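Local coordinates for thioesterase (Xanthomonas campestris pv. campestris, PDB 2FUJ), which is a putative acyl-CoA thioesterase of the hotdog fold, which probably hydrolyses fatty acyl-CoA thioesters as a tetramer, at residues S16-W19 with R20-D23. Numbering follows the deposited sequence.
Sequences SVRW and RDMD
Asp-21 folds its carboxylate back over the turn to take the backbone N-H of Arg-18: N to OD1 is 2.9 Å and the bond is almost straight at 176°, although the donor comes from well above the carboxylate plane. With chi1 at -75°, CG sits beside the residue's own backbone N, which puts the acid over the preceding residues. In return the N of Asp-21 bonds to Arg-18 O at 2.9 Å, so one residue grips both the N-H and the C=O of Arg-18. Val-17 CG1 lies against the carboxylate, 3.5 Å from Asp-21 OD1.

One residue further on, the N of Met-22 reaches Trp-19 O at 3.2 Å. The Met-22 side chain crosses that of Trp-19 at about a right angle, and the bend at chi3 (-72°) carries its methyl to the pyrrole part of the indole, with CE 3.7 Å from both CD1 and NE1. Trp-74 packs edge-to-face against the same indole.

Asp-21 OD1 has two further partners, Tyr-36 OH from helix 30-47 and, in a salt bridge, NH2 of Arg-18 of a neighbouring subunit, while Arg-20 NH1 hydrogen-bonds to Met-22 O of a different neighbouring subunit. This is a short 3-10 turn, closed by two backbone bonds and braced by the Asp-21 carboxylate, in the loop between strand 9-15 and helix 30-47 at the tetramer interfaces; its Asp-Met-Asp sequence resembles the Asp-x-Asp loop of 4HBT-like hotdog thioesterases.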
loop_
_atom_site.group_PDB
_atom_site.type_symbol
_atom_site.label_atom_id
_atom_site.label_comp_id
_atom_site.label_asym_id
_atom_site.label_seq_id
_atom_site.Cartn_x
_atom_site.Cartn_y
_atom_site.Cartn_z
ATOM N N SER A 16 14.979 -3.356 -1.464
ATOM C CA SER A 16 14.588 -3.442 -2.858
ATOM C C SER A 16 13.349 -2.594 -3.089
ATOM O O SER A 16 12.404 -2.656 -2.312
ATOM C CB SER A 16 14.244 -4.883 -3.233
ATOM O OG SER A 16 15.360 -5.727 -3.110
ATOM N N VAL A 17 13.355 -1.807 -4.156
ATOM C CA VAL A 17 12.197 -0.991 -4.492
ATOM C C VAL A 17 11.273 -1.866 -5.337
ATOM O O VAL A 17 11.742 -2.727 -6.084
ATOM C CB VAL A 17 12.600 0.265 -5.308
ATOM C CG1 VAL A 17 11.364 0.950 -5.881
ATOM C CG2 VAL A 17 13.340 1.232 -4.416
ATOM N N ARG A 18 9.967 -1.650 -5.212
ATOM C CA ARG A 18 8.989 -2.412 -5.973
ATOM C C ARG A 18 8.329 -1.492 -6.989
ATOM O O ARG A 18 8.212 -0.293 -6.767
ATOM C CB ARG A 18 7.923 -3.003 -5.047
ATOM C CG ARG A 18 8.395 -4.106 -4.124
ATOM C CD ARG A 18 7.292 -4.455 -3.146
ATOM N NE ARG A 18 7.724 -5.377 -2.097
ATOM C CZ ARG A 18 6.974 -5.712 -1.054
ATOM N NH1 ARG A 18 5.757 -5.203 -0.921
ATOM N NH2 ARG A 18 7.436 -6.553 -0.143
ATOM N N TRP A 19 7.903 -2.066 -8.108
ATOM C CA TRP A 19 7.270 -1.294 -9.161
ATOM C C TRP A 19 6.046 -0.558 -8.612
ATOM O O TRP A 19 5.805 0.601 -8.956
ATOM C CB TRP A 19 6.873 -2.223 -10.314
ATOM C CG TRP A 19 6.395 -1.513 -11.533
ATOM C CD1 TRP A 19 7.156 -0.921 -12.498
ATOM C CD2 TRP A 19 5.034 -1.286 -11.898
ATOM N NE1 TRP A 19 6.348 -0.335 -13.446
ATOM C CE2 TRP A 19 5.039 -0.548 -13.100
ATOM C CE3 TRP A 19 3.806 -1.635 -11.326
ATOM C CZ2 TRP A 19 3.861 -0.152 -13.738
ATOM C CZ3 TRP A 19 2.641 -1.239 -11.960
ATOM C CH2 TRP A 19 2.676 -0.507 -13.152
ATOM N N ARG A 20 5.277 -1.240 -7.768
ATOM C CA ARG A 20 4.076 -0.661 -7.155
ATOM C C ARG A 20 4.393 0.527 -6.235
ATOM O O ARG A 20 3.489 1.263 -5.836
ATOM C CB ARG A 20 3.331 -1.752 -6.367
ATOM C CG ARG A 20 2.237 -1.267 -5.428
ATOM C CD ARG A 20 1.107 -0.581 -6.179
ATOM N NE ARG A 20 0.186 0.092 -5.274
ATOM C CZ ARG A 20 -0.424 1.241 -5.551
ATOM N NH1 ARG A 20 -0.220 1.844 -6.713
ATOM N NH2 ARG A 20 -1.209 1.809 -4.647
ATOM N N ASP A 21 5.671 0.707 -5.897
ATOM C CA ASP A 21 6.083 1.804 -5.022
ATOM C C ASP A 21 5.881 3.149 -5.703
ATOM O O ASP A 21 5.728 4.171 -5.041
ATOM C CB ASP A 21 7.559 1.667 -4.630
ATOM C CG ASP A 21 7.808 0.583 -3.585
ATOM O OD1 ASP A 21 8.989 0.277 -3.342
ATOM O OD2 ASP A 21 6.850 0.046 -3.001
ATOM N N MET A 22 5.896 3.149 -7.030
ATOM C CA MET A 22 5.718 4.390 -7.769
ATOM C C MET A 22 4.250 4.792 -7.852
ATOM O O MET A 22 3.359 3.956 -7.735
ATOM C CB MET A 22 6.292 4.259 -9.187
ATOM C CG MET A 22 7.795 3.945 -9.240
ATOM S SD MET A 22 8.483 4.062 -10.925
ATOM C CE MET A 22 7.769 2.606 -11.687
ATOM N N ASP A 23 4.008 6.081 -8.038
ATOM C CA ASP A 23 2.647 6.570 -8.176
ATOM C C ASP A 23 2.432 7.013 -9.621
ATOM O O ASP A 23 3.320 6.863 -10.466
ATOM C CB ASP A 23 2.373 7.711 -7.188
ATOM C CG ASP A 23 3.332 8.871 -7.345
ATOM O OD1 ASP A 23 3.584 9.573 -6.340
ATOM O OD2 ASP A 23 3.820 9.097 -8.465
#